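Local coordinates for beta-fructofuranosidase (Bifidobacterium adolescentis, PDB 6NOB), which probably hydrolyses terminal beta-D-fructofuranoside bonds, such as that of sucrose, at residues Q381-L392 with Q404-L412; V308-T316 with K420-W428. One frame throughout, in Å; residues are numbered along the deposited sequence.

Overall arrangement
Coming from the N terminus, the chain first lays down residues 308-316, whose short strand 311-312 borders strand 357-365 at the edge of one sheet. It touches the next sheet briefly as strand 319-320, returns through strands 337-347 and 357-365, and then enters that next sheet for good. There strand 385-396 turns back as strand 405-415, and contact 1 closes this short hairpin. The chain turns once more into strand 418-428, which lies beside strand 405-415, and contact 2 brings it against residues 308-316, closing a loop of about a hundred residues. Contact 1 is therefore nested inside contact 2; their centres lie about 9 Å apart. One builds a sheet, the other ties that sheet to its neighbour.

Contact 1. Residues Q381-L392 with Q404-L412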
ATOM      1  N   GLN A 381      -4.426  -0.224  19.469  1.00 36.45           N
ATOM      2  CA  GLN A 381      -4.177  -1.108  20.597  1.00 38.84           C
ATOM      3  C   GLN A 381      -4.601  -2.523  20.237  1.00 38.92           C
ATOM      4  O   GLN A 381      -5.651  -2.727  19.620  1.00 41.54           O
ATOM      5  CB  GLN A 381      -4.917  -0.634  21.847  1.00 36.28           C
ATOM      6  CG  GLN A 381      -4.281   0.588  22.475  1.00 38.90           C
ATOM      7  CD  GLN A 381      -5.142   1.222  23.539  1.00 39.93           C
ATOM      8  OE1 GLN A 381      -6.304   0.856  23.716  1.00 41.07           O
ATOM      9  NE2 GLN A 381      -4.576   2.183  24.256  1.00 44.99           N
ATOM     10  N   VAL A 382      -3.775  -3.494  20.615  1.00 39.22           N
ATOM     11  CA  VAL A 382      -4.070  -4.900  20.365  1.00 42.09           C
ATOM     12  C   VAL A 382      -3.459  -5.727  21.490  1.00 47.68           C
ATOM     13  O   VAL A 382      -2.347  -5.448  21.952  1.00 49.87           O
ATOM     14  CB  VAL A 382      -3.570  -5.339  18.969  1.00 42.00           C
ATOM     15  CG1 VAL A 382      -2.051  -5.440  18.927  1.00 37.10           C
ATOM     16  CG2 VAL A 382      -4.209  -6.652  18.565  1.00 50.01           C
ATOM     17  N   ASP A 383      -4.212  -6.733  21.945  1.00 52.81           N
ATOM     18  CA  ASP A 383      -3.815  -7.603  23.048  1.00 44.29           C
ATOM     19  C   ASP A 383      -3.289  -6.799  24.238  1.00 42.16           C
ATOM     20  O   ASP A 383      -2.288  -7.176  24.857  1.00 38.35           O
ATOM     21  CB  ASP A 383      -2.768  -8.630  22.587  1.00 41.37           C
ATOM     22  CG  ASP A 383      -3.210  -9.428  21.352  1.00 46.36           C
ATOM     23  OD1 ASP A 383      -4.279 -10.076  21.372  1.00 42.53           O
ATOM     24  OD2 ASP A 383      -2.467  -9.423  20.352  1.00 54.26           O
ATOM     25  N   GLY A 384      -3.948  -5.683  24.557  1.00 43.00           N
ATOM     26  CA  GLY A 384      -3.624  -4.900  25.737  1.00 39.29           C
ATOM     27  C   GLY A 384      -2.398  -4.016  25.640  1.00 47.08           C
ATOM     28  O   GLY A 384      -1.923  -3.536  26.675  1.00 47.81           O
ATOM     29  N   VAL A 385      -1.873  -3.777  24.440  1.00 42.91           N
ATOM     30  CA  VAL A 385      -0.665  -2.981  24.251  1.00 39.19           C
ATOM     31  C   VAL A 385      -0.918  -1.954  23.154  1.00 39.77           C
ATOM     32  O   VAL A 385      -1.523  -2.271  22.123  1.00 42.47           O
ATOM     33  CB  VAL A 385       0.548  -3.870  23.898  1.00 39.25           C
ATOM     34  CG1 VAL A 385       1.730  -3.023  23.443  1.00 37.19           C
ATOM     35  CG2 VAL A 385       0.938  -4.737  25.087  1.00 35.47           C
ATOM     36  N   THR A 386      -0.470  -0.718  23.384  1.00 40.71           N
ATOM     37  CA  THR A 386      -0.558   0.325  22.370  1.00 39.19           C
ATOM     38  C   THR A 386       0.603   0.192  21.391  1.00 38.69           C
ATOM     39  O   THR A 386       1.755   0.024  21.804  1.00 38.83           O
ATOM     40  CB  THR A 386      -0.546   1.712  23.014  1.00 36.86           C
ATOM     41  OG1 THR A 386      -1.698   1.868  23.854  1.00 39.52           O
ATOM     42  CG2 THR A 386      -0.559   2.798  21.943  1.00 31.55           C
ATOM     43  N   VAL A 387       0.298   0.268  20.097  1.00 32.90           N
ATOM     44  CA  VAL A 387       1.285   0.074  19.040  1.00 33.59           C
ATOM     45  C   VAL A 387       1.241   1.264  18.094  1.00 42.23           C
ATOM     46  O   VAL A 387       0.162   1.661  17.639  1.00 41.58           O
ATOM     47  CB  VAL A 387       1.040  -1.234  18.262  1.00 33.48           C
ATOM     48  CG1 VAL A 387       2.088  -1.404  17.170  1.00 30.81           C
ATOM     49  CG2 VAL A 387       1.041  -2.432  19.207  1.00 29.79           C
ATOM     50  N   ALA A 388       2.410   1.827  17.794  1.00 41.01           N
ATOM     51  CA  ALA A 388       2.561   2.829  16.749  1.00 42.59           C
ATOM     52  C   ALA A 388       3.389   2.249  15.610  1.00 41.32           C
ATOM     53  O   ALA A 388       4.369   1.534  15.843  1.00 41.39           O
ATOM     54  CB  ALA A 388       3.221   4.104  17.280  1.00 33.93           C
ATOM     55  N   VAL A 389       2.981   2.551  14.379  1.00 36.59           N
ATOM     56  CA  VAL A 389       3.632   2.053  13.172  1.00 36.47           C
ATOM     57  C   VAL A 389       3.849   3.229  12.229  1.00 42.71           C
ATOM     58  O   VAL A 389       2.930   4.023  12.000  1.00 47.56           O
ATOM     59  CB  VAL A 389       2.793   0.955  12.485  1.00 38.70           C
ATOM     60  CG1 VAL A 389       3.477   0.469  11.225  1.00 40.35           C
ATOM     61  CG2 VAL A 389       2.545  -0.208  13.438  1.00 40.85           C
ATOM     62  N   GLY A 390       5.061   3.347  11.690  1.00 38.53           N
ATOM     63  CA  GLY A 390       5.373   4.432  10.779  1.00 33.25           C
ATOM     64  C   GLY A 390       6.629   4.145   9.989  1.00 37.30           C
ATOM     65  O   GLY A 390       7.471   3.337  10.393  1.00 40.28           O
ATOM     66  N   ALA A 391       6.747   4.825   8.851  1.00 30.48           N
ATOM     67  CA  ALA A 391       7.861   4.642   7.932  1.00 33.42           C
ATOM     68  C   ALA A 391       8.824   5.821   8.021  1.00 40.91           C
ATOM     69  O   ALA A 391       8.417   6.965   8.235  1.00 41.27           O
ATOM     70  CB  ALA A 391       7.358   4.486   6.496  1.00 30.94           C
ATOM     71  N   LEU A 392      10.111   5.530   7.838  1.00 40.93           N
ATOM     72  CA  LEU A 392      11.183   6.503   8.030  1.00 40.06           C
ATOM     73  C   LEU A 392      11.732   6.933   6.673  1.00 34.98           C
ATOM     74  O   LEU A 392      12.428   6.164   6.004  1.00 40.93           O
ATOM     75  CB  LEU A 392      12.282   5.916   8.911  1.00 37.65           C
ATOM     76  CG  LEU A 392      11.810   5.550  10.317  1.00 40.39           C
ATOM     77  CD1 LEU A 392      12.828   4.671  11.024  1.00 43.65           C
ATOM     78  CD2 LEU A 392      11.527   6.807  11.124  1.00 37.50           C
ATOM     79  N   GLN A 404      12.451   1.636   5.774  1.00 45.86           N
ATOM     80  CA  GLN A 404      11.762   0.561   6.468  1.00 40.59           C
ATOM     81  C   GLN A 404      10.612   1.111   7.305  1.00 37.23           C
ATOM     82  O   GLN A 404      10.621   2.271   7.728  1.00 42.22           O
ATOM     83  CB  GLN A 404      12.740  -0.197   7.361  1.00 40.11           C
ATOM     84  CG  GLN A 404      13.699  -1.085   6.605  1.00 41.43           C
ATOM     85  CD  GLN A 404      13.070  -2.407   6.217  1.00 41.92           C
ATOM     86  OE1 GLN A 404      12.310  -2.486   5.251  1.00 37.26           O
ATOM     87  NE2 GLN A 404      13.379  -3.454   6.977  1.00 36.99           N
ATOM     88  N   VAL A 405       9.614   0.265   7.537  1.00 37.54           N
ATOM     89  CA  VAL A 405       8.464   0.599   8.370  1.00 37.13           C
ATOM     90  C   VAL A 405       8.719   0.043   9.765  1.00 39.26           C
ATOM     91  O   VAL A 405       8.955  -1.160   9.925  1.00 44.31           O
ATOM     92  CB  VAL A 405       7.165   0.042   7.772  1.00 35.81           C
ATOM     93  CG1 VAL A 405       6.014   0.221   8.747  1.00 35.99           C
ATOM     94  CG2 VAL A 405       6.862   0.723   6.444  1.00 32.66           C
ATOM     95  N   ARG A 406       8.678   0.912  10.772  1.00 35.92           N
ATOM     96  CA  ARG A 406       8.991   0.546  12.147  1.00 38.54           C
ATOM     97  C   ARG A 406       7.719   0.483  12.984  1.00 40.58           C
ATOM     98  O   ARG A 406       6.819   1.314  12.825  1.00 39.41           O
ATOM     99  CB  ARG A 406       9.968   1.552  12.766  1.00 37.89           C
ATOM    100  CG  ARG A 406      10.581   1.105  14.076  1.00 41.62           C
ATOM    101  CD  ARG A 406      11.960   1.716  14.291  1.00 38.24           C
ATOM    102  NE  ARG A 406      12.712   0.987  15.309  1.00 37.00           N
ATOM    103  CZ  ARG A 406      13.457  -0.086  15.062  1.00 40.12           C
ATOM    104  NH1 ARG A 406      13.555  -0.555  13.826  1.00 36.02           N
ATOM    105  NH2 ARG A 406      14.102  -0.692  16.052  1.00 37.80           N
ATOM    106  N   TRP A 407       7.648  -0.503  13.878  1.00 36.73           N
ATOM    107  CA  TRP A 407       6.593  -0.566  14.879  1.00 37.14           C
ATOM    108  C   TRP A 407       7.170  -0.288  16.263  1.00 39.50           C
ATOM    109  O   TRP A 407       8.324  -0.613  16.552  1.00 42.84           O
ATOM    110  CB  TRP A 407       5.865  -1.921  14.871  1.00 35.59           C
ATOM    111  CG  TRP A 407       6.717  -3.133  15.167  1.00 32.93           C
ATOM    112  CD1 TRP A 407       7.250  -3.998  14.256  1.00 32.31           C
ATOM    113  CD2 TRP A 407       7.103  -3.628  16.461  1.00 33.67           C
ATOM    114  NE1 TRP A 407       7.952  -4.990  14.897  1.00 37.22           N
ATOM    115  CE2 TRP A 407       7.879  -4.786  16.249  1.00 37.77           C
ATOM    116  CE3 TRP A 407       6.877  -3.199  17.773  1.00 35.56           C
ATOM    117  CZ2 TRP A 407       8.426  -5.523  17.301  1.00 37.15           C
ATOM    118  CZ3 TRP A 407       7.426  -3.932  18.817  1.00 42.67           C
ATOM    119  CH2 TRP A 407       8.191  -5.080  18.573  1.00 37.39           C
ATOM    120  N   TYR A 408       6.348   0.325  17.113  1.00 42.09           N
ATOM    121  CA  TYR A 408       6.734   0.684  18.474  1.00 39.86           C
ATOM    122  C   TYR A 408       5.606   0.268  19.406  1.00 40.80           C
ATOM    123  O   TYR A 408       4.463   0.697  19.221  1.00 40.83           O
ATOM    124  CB  TYR A 408       6.997   2.190  18.610  1.00 42.81           C
ATOM    125  CG  TYR A 408       7.758   2.836  17.469  1.00 41.51           C
ATOM    126  CD1 TYR A 408       7.140   3.101  16.252  1.00 38.24           C
ATOM    127  CD2 TYR A 408       9.087   3.214  17.622  1.00 41.53           C
ATOM    128  CE1 TYR A 408       7.828   3.699  15.217  1.00 41.55           C
ATOM    129  CE2 TYR A 408       9.784   3.816  16.592  1.00 42.75           C
ATOM    130  CZ  TYR A 408       9.150   4.056  15.392  1.00 43.38           C
ATOM    131  OH  TYR A 408       9.838   4.656  14.362  1.00 41.30           O
ATOM    132  N   ALA A 409       5.922  -0.547  20.410  1.00 39.04           N
ATOM    133  CA  ALA A 409       4.923  -1.085  21.322  1.00 40.46           C
ATOM    134  C   ALA A 409       5.203  -0.623  22.746  1.00 41.53           C
ATOM    135  O   ALA A 409       6.358  -0.583  23.181  1.00 46.18           O
ATOM    136  CB  ALA A 409       4.891  -2.618  21.267  1.00 37.87           C
ATOM    137  N   GLY A 410       4.143  -0.282  23.468  1.00 42.49           N
ATOM    138  CA  GLY A 410       4.306   0.182  24.832  1.00 44.96           C
ATOM    139  C   GLY A 410       2.987   0.604  25.440  1.00 44.39           C
ATOM    140  O   GLY A 410       1.919   0.162  25.014  1.00 48.51           O
ATOM    141  N   ASP A 411       3.075   1.467  26.448  1.00 46.90           N
ATOM    142  CA  ASP A 411       1.914   1.951  27.181  1.00 46.27           C
ATOM    143  C   ASP A 411       1.684   3.422  26.868  1.00 49.24           C
ATOM    144  O   ASP A 411       2.607   4.237  26.976  1.00 49.92           O
ATOM    145  CB  ASP A 411       2.098   1.759  28.687  1.00 45.82           C
ATOM    146  CG  ASP A 411       2.552   0.359  29.045  1.00 57.73           C
ATOM    147  OD1 ASP A 411       2.107  -0.602  28.384  1.00 60.43           O
ATOM    148  OD2 ASP A 411       3.359   0.219  29.988  1.00 63.91           O
ATOM    149  N   LEU A 412       0.456   3.755  26.478  1.00 45.85           N
ATOM    150  CA  LEU A 412       0.035   5.144  26.338  1.00 40.96           C
ATOM    151  C   LEU A 412      -0.154   5.744  27.726  1.00 46.60           C
ATOM    152  O   LEU A 412      -1.048   5.328  28.468  1.00 54.81           O
ATOM    153  CB  LEU A 412      -1.260   5.212  25.537  1.00 39.27           C
ATOM    154  CG  LEU A 412      -1.428   6.313  24.494  1.00 39.83           C
ATOM    155  CD1 LEU A 412      -0.241   6.347  23.550  1.00 39.15           C
ATOM    156  CD2 LEU A 412      -2.717   6.084  23.732  1.00 33.64           C
TER
HETATM  157  O   HOH W   1      -0.584  -0.862  27.524  1.00 46.91           O
HETATM  158  O   HOH W   2      -1.528   1.758  26.462  1.00 45.64           O
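Tyr408 lies beside Ala388 with the edge of its ring turned to the opposite strand: CD1 comes to 3.2 Å from Ala388 O, near the ring plane. A first torsion of -41° sets the ring beside the backbone N of Tyr408, alongside the hairpin, and its OH reaches hydrogen bonds with Asp365 and Tyr374. Two residues before Ala388, Thr386 meets Leu412 at about a right angle, methyl CG2 of Thr386 lying 3.9 Å from CD1 of Leu412. The Thr386 hydroxyl is held by two groups. Gln381 NE2 donates to Thr386 OG1 over 2.9 Å, its amide kept in place by Gly277 N on OE1, and a water links Thr386 OG1, at 2.6 Å, to the N-H of Leu412. These strands form an antiparallel beta hairpin in what is, as in other GH32 enzymes, a blade of the five-bladed propeller. Thr386 with Gly410, Ala388 with Tyr408 and Gly390 with Arg406 are its hydrogen-bonded pairs; the bond from Tyr408 N to Ala388 O is short, 2.6 Å. Val382 to Val385 make the type I' turn that leads from strand 377-382 into strand 385-396, and a water donates to both Gly384 O and Asp411 OD1. On the other face Val389 spreads its two methyls over two partners: CG1 touches Val405 CG1 at 3.6 Å, while CG2 leans on Trp407 CB at 4.0 Å. Ala391 CB adds to this patch against Val405 CG2. Trp407 puts its CG between backbone N and carbonyl carbon (chi1 61°), which carries the indole away from strand 385-392 and leaves just its CB against Val389. Arg406, paired with Gly390 on the tyrosine face, runs extended away from strand 385-392 until NH2 makes a weak bond to Ser426 OG.

Contact 2. Residues V308-T316 with K420-W428; sequences VPGISTQNT and KLDVKASDW
Thr316 OG1 is gripped by two groups, Tyr395 OH and His368 NE2, while Thr316 packs at the edge of Trp428. The hydroxyl stands near the plane of the indole, with OG1 3.5 Å from Trp428 CZ2, and the methyl CG2 of Thr316 touches the same carbon at 3.6 Å. Both branches reach the ring because OG1 takes the place between backbone N and carbonyl carbon (chi1 55°), with CG2 beside the N. The two side chains approach from opposite directions; Arg406 makes a cation-pi contact with the indole. Further back, Gln314 extends its chain toward Ser426, its CB lying 3.8 Å from Ser426 OG. Nearer the start of the segment, Val423 leans its CG2 methyl on Ser312 CB at 3.9 Å. In the five-bladed propeller expected of this family, the contact probably lies between adjacent blades: strand 311-312 borders strand 357-365 of one, and strand 418-428 belongs to the sheet of the next. A classic beta bulge, Lys424 and Ala425 both opposite Ala409, interrupts the regular pairing of that strand. At the far end Val308 to Ile311 form a type II turn with proline and glycine at its corners. Gly310 N donates to Leu421 O over 2.9 Å, but from well above the carbonyl plane, 61° out of it, so the bond is not made on a lone pair. Lys420 covers the turn with its CB, 3.7 Å from Gly310 N, then bends at chi2 (-71°) and leads its amine off to Pro361 O. Pro309 sets its CB against two residues of the strand, 4.0 Å from Lys420 CB and 4.1 Å from Asp422 CB. Beyond its CB, Asp422 directs its carboxylate to Lys424 in a weak salt bridge.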
ATOM      1  N   VAL A 308      12.325   9.399  28.970  1.00 59.38           N
ATOM      2  CA  VAL A 308      11.092  10.188  28.854  1.00 55.92           C
ATOM      3  C   VAL A 308      10.125   9.477  27.916  1.00 51.90           C
ATOM      4  O   VAL A 308      10.547   8.997  26.848  1.00 55.26           O
ATOM      5  CB  VAL A 308      11.416  11.596  28.353  1.00 53.25           C
ATOM      6  CG1 VAL A 308      10.195  12.496  28.450  1.00 48.57           C
ATOM      7  CG2 VAL A 308      12.582  12.176  29.148  1.00 49.08           C
ATOM      8  N   PRO A 309       8.846   9.364  28.268  1.00 49.63           N
ATOM      9  CA  PRO A 309       7.876   8.768  27.344  1.00 46.46           C
ATOM     10  C   PRO A 309       7.664   9.645  26.121  1.00 49.25           C
ATOM     11  O   PRO A 309       7.924  10.850  26.127  1.00 52.35           O
ATOM     12  CB  PRO A 309       6.594   8.666  28.180  1.00 42.48           C
ATOM     13  CG  PRO A 309       7.045   8.777  29.603  1.00 50.09           C
ATOM     14  CD  PRO A 309       8.246   9.670  29.576  1.00 50.38           C
ATOM     15  N   GLY A 310       7.176   9.011  25.056  1.00 47.08           N
ATOM     16  CA  GLY A 310       6.967   9.679  23.792  1.00 37.46           C
ATOM     17  C   GLY A 310       8.161   9.681  22.863  1.00 41.38           C
ATOM     18  O   GLY A 310       8.071  10.248  21.766  1.00 43.88           O
ATOM     19  N   ILE A 311       9.275   9.068  23.263  1.00 39.68           N
ATOM     20  CA  ILE A 311      10.500   9.054  22.473  1.00 40.64           C
ATOM     21  C   ILE A 311      10.989   7.619  22.361  1.00 43.79           C
ATOM     22  O   ILE A 311      11.139   6.928  23.373  1.00 50.66           O
ATOM     23  CB  ILE A 311      11.591   9.945  23.097  1.00 44.23           C
ATOM     24  CG1 ILE A 311      11.133  11.404  23.141  1.00 40.17           C
ATOM     25  CG2 ILE A 311      12.898   9.806  22.332  1.00 47.63           C
ATOM     26  CD1 ILE A 311      11.792  12.207  24.234  1.00 47.48           C
ATOM     27  N   SER A 312      11.233   7.171  21.134  1.00 45.72           N
ATOM     28  CA  SER A 312      11.860   5.882  20.884  1.00 44.46           C
ATOM     29  C   SER A 312      13.334   6.121  20.588  1.00 47.34           C
ATOM     30  O   SER A 312      13.674   6.990  19.778  1.00 50.51           O
ATOM     31  CB  SER A 312      11.177   5.154  19.724  1.00 42.94           C
ATOM     32  OG  SER A 312      12.052   4.236  19.096  1.00 44.13           O
ATOM     33  N   THR A 313      14.206   5.361  21.253  1.00 50.56           N
ATOM     34  CA  THR A 313      15.635   5.633  21.226  1.00 46.60           C
ATOM     35  C   THR A 313      16.467   4.578  20.510  1.00 48.81           C
ATOM     36  O   THR A 313      17.669   4.797  20.330  1.00 51.64           O
ATOM     37  CB  THR A 313      16.179   5.793  22.656  1.00 42.48           C
ATOM     38  OG1 THR A 313      15.928   4.599  23.405  1.00 44.91           O
ATOM     39  CG2 THR A 313      15.527   6.979  23.355  1.00 37.99           C
ATOM     40  N   GLN A 314      15.884   3.449  20.107  1.00 46.73           N
ATOM     41  CA  GLN A 314      16.685   2.419  19.455  1.00 46.66           C
ATOM     42  C   GLN A 314      17.208   2.929  18.117  1.00 45.58           C
ATOM     43  O   GLN A 314      16.451   3.451  17.294  1.00 41.37           O
ATOM     44  CB  GLN A 314      15.888   1.132  19.254  1.00 45.28           C
ATOM     45  CG  GLN A 314      16.799  -0.086  19.077  1.00 55.15           C
ATOM     46  CD  GLN A 314      16.103  -1.290  18.471  1.00 65.92           C
ATOM     47  OE1 GLN A 314      14.970  -1.618  18.827  1.00 67.84           O
ATOM     48  NE2 GLN A 314      16.784  -1.960  17.546  1.00 68.35           N
ATOM     49  N   ASN A 315      18.512   2.778  17.908  1.00 48.09           N
ATOM     50  CA  ASN A 315      19.198   3.307  16.735  1.00 48.64           C
ATOM     51  C   ASN A 315      19.717   2.130  15.922  1.00 47.34           C
ATOM     52  O   ASN A 315      20.657   1.447  16.344  1.00 48.77           O
ATOM     53  CB  ASN A 315      20.335   4.238  17.153  1.00 50.43           C
ATOM     54  CG  ASN A 315      20.889   5.046  15.997  1.00 50.80           C
ATOM     55  OD1 ASN A 315      20.948   4.575  14.862  1.00 49.19           O
ATOM     56  ND2 ASN A 315      21.296   6.276  16.284  1.00 52.18           N
ATOM     57  N   THR A 316      19.117   1.898  14.757  1.00 47.62           N
ATOM     58  CA  THR A 316      19.534   0.799  13.897  1.00 46.75           C
ATOM     59  C   THR A 316      20.808   1.108  13.115  1.00 49.99           C
ATOM     60  O   THR A 316      21.188   0.317  12.245  1.00 50.16           O
ATOM     61  CB  THR A 316      18.398   0.405  12.945  1.00 44.39           C
ATOM     62  OG1 THR A 316      17.956   1.548  12.213  1.00 42.38           O
ATOM     63  CG2 THR A 316      17.229  -0.174  13.730  1.00 43.57           C
ATOM     64  N   LYS A 420       1.491  10.336  25.534  1.00 41.96           N
ATOM     65  CA  LYS A 420       2.795   9.916  25.047  1.00 39.82           C
ATOM     66  C   LYS A 420       2.868   8.398  25.058  1.00 46.74           C
ATOM     67  O   LYS A 420       2.430   7.754  26.016  1.00 51.48           O
ATOM     68  CB  LYS A 420       3.929  10.495  25.905  1.00 39.35           C
ATOM     69  CG  LYS A 420       3.882  12.008  26.080  1.00 43.95           C
ATOM     70  CD  LYS A 420       4.228  12.743  24.788  1.00 43.91           C
ATOM     71  CE  LYS A 420       4.133  14.254  24.974  1.00 39.17           C
ATOM     72  NZ  LYS A 420       4.182  14.985  23.681  1.00 38.11           N
ATOM     73  N   LEU A 421       3.422   7.828  23.992  1.00 45.85           N
ATOM     74  CA  LEU A 421       3.661   6.391  23.944  1.00 45.47           C
ATOM     75  C   LEU A 421       4.976   6.087  24.652  1.00 50.46           C
ATOM     76  O   LEU A 421       6.050   6.463  24.173  1.00 50.00           O
ATOM     77  CB  LEU A 421       3.691   5.891  22.504  1.00 42.11           C
ATOM     78  CG  LEU A 421       4.126   4.432  22.361  1.00 37.89           C
ATOM     79  CD1 LEU A 421       3.126   3.499  23.032  1.00 35.05           C
ATOM     80  CD2 LEU A 421       4.321   4.059  20.900  1.00 36.27           C
ATOM     81  N   ASP A 422       4.894   5.414  25.796  1.00 51.79           N
ATOM     82  CA  ASP A 422       6.079   4.942  26.508  1.00 48.01           C
ATOM     83  C   ASP A 422       6.580   3.696  25.787  1.00 49.49           C
ATOM     84  O   ASP A 422       6.061   2.596  25.990  1.00 53.85           O
ATOM     85  CB  ASP A 422       5.748   4.659  27.970  1.00 47.80           C
ATOM     86  CG  ASP A 422       6.962   4.226  28.775  1.00 53.04           C
ATOM     87  OD1 ASP A 422       8.098   4.358  28.270  1.00 54.57           O
ATOM     88  OD2 ASP A 422       6.778   3.749  29.915  1.00 54.63           O
ATOM     89  N   VAL A 423       7.589   3.868  24.935  1.00 42.45           N
ATOM     90  CA  VAL A 423       8.069   2.772  24.097  1.00 39.12           C
ATOM     91  C   VAL A 423       8.787   1.747  24.962  1.00 42.96           C
ATOM     92  O   VAL A 423       9.765   2.066  25.646  1.00 46.85           O
ATOM     93  CB  VAL A 423       8.990   3.289  22.985  1.00 40.33           C
ATOM     94  CG1 VAL A 423       9.445   2.134  22.104  1.00 42.69           C
ATOM     95  CG2 VAL A 423       8.286   4.358  22.158  1.00 35.05           C
ATOM     96  N   LYS A 424       8.304   0.503  24.930  1.00 43.56           N
ATOM     97  CA  LYS A 424       8.982  -0.614  25.576  1.00 39.63           C
ATOM     98  C   LYS A 424       9.769  -1.475  24.599  1.00 39.25           C
ATOM     99  O   LYS A 424      10.688  -2.184  25.027  1.00 47.66           O
ATOM    100  CB  LYS A 424       7.975  -1.505  26.314  1.00 44.63           C
ATOM    101  CG  LYS A 424       7.124  -0.786  27.349  1.00 52.44           C
ATOM    102  CD  LYS A 424       7.961  -0.220  28.482  1.00 59.02           C
ATOM    103  CE  LYS A 424       7.081   0.210  29.645  1.00 65.69           C
ATOM    104  NZ  LYS A 424       7.874   0.760  30.778  1.00 70.53           N
ATOM    105  N   ALA A 425       9.441  -1.429  23.309  1.00 39.38           N
ATOM    106  CA  ALA A 425      10.142  -2.220  22.307  1.00 43.62           C
ATOM    107  C   ALA A 425       9.873  -1.624  20.935  1.00 42.01           C
ATOM    108  O   ALA A 425       8.862  -0.953  20.716  1.00 43.64           O
ATOM    109  CB  ALA A 425       9.713  -3.692  22.348  1.00 44.00           C
ATOM    110  N   SER A 426      10.795  -1.881  20.010  1.00 45.27           N
ATOM    111  CA  SER A 426      10.657  -1.421  18.635  1.00 40.48           C
ATOM    112  C   SER A 426      11.426  -2.363  17.719  1.00 41.17           C
ATOM    113  O   SER A 426      12.420  -2.966  18.126  1.00 46.43           O
ATOM    114  CB  SER A 426      11.160   0.018  18.475  1.00 38.56           C
ATOM    115  OG  SER A 426      12.485   0.059  17.973  1.00 41.96           O
ATOM    116  N   ASP A 427      10.954  -2.483  16.481  1.00 41.57           N
ATOM    117  CA  ASP A 427      11.604  -3.317  15.471  1.00 43.21           C
ATOM    118  C   ASP A 427      10.933  -3.045  14.130  1.00 43.15           C
ATOM    119  O   ASP A 427       9.967  -2.281  14.040  1.00 41.83           O
ATOM    120  CB  ASP A 427      11.534  -4.802  15.827  1.00 43.71           C
ATOM    121  CG  ASP A 427      12.768  -5.561  15.388  1.00 50.61           C
ATOM    122  OD1 ASP A 427      13.334  -5.208  14.331  1.00 48.88           O
ATOM    123  OD2 ASP A 427      13.170  -6.500  16.105  1.00 55.16           O
ATOM    124  N   TRP A 428      11.452  -3.689  13.084  1.00 42.98           N
ATOM    125  CA  TRP A 428      10.892  -3.557  11.746  1.00 39.47           C
ATOM    126  C   TRP A 428       9.687  -4.473  11.566  1.00 42.64           C
ATOM    127  O   TRP A 428       9.651  -5.588  12.095  1.00 44.71           O
ATOM    128  CB  TRP A 428      11.944  -3.891  10.685  1.00 35.48           C
ATOM    129  CG  TRP A 428      13.194  -3.049  10.727  1.00 43.13           C
ATOM    130  CD1 TRP A 428      14.483  -3.501  10.741  1.00 48.01           C
ATOM    131  CD2 TRP A 428      13.274  -1.616  10.740  1.00 45.22           C
ATOM    132  NE1 TRP A 428      15.358  -2.441  10.769  1.00 48.03           N
ATOM    133  CE2 TRP A 428      14.641  -1.274  10.771  1.00 45.42           C
ATOM    134  CE3 TRP A 428      12.323  -0.590  10.739  1.00 45.08           C
ATOM    135  CZ2 TRP A 428      15.080   0.048  10.798  1.00 43.74           C
ATOM    136  CZ3 TRP A 428      12.761   0.723  10.762  1.00 42.00           C
ATOM    137  CH2 TRP A 428      14.126   1.029  10.791  1.00 40.01           C
TER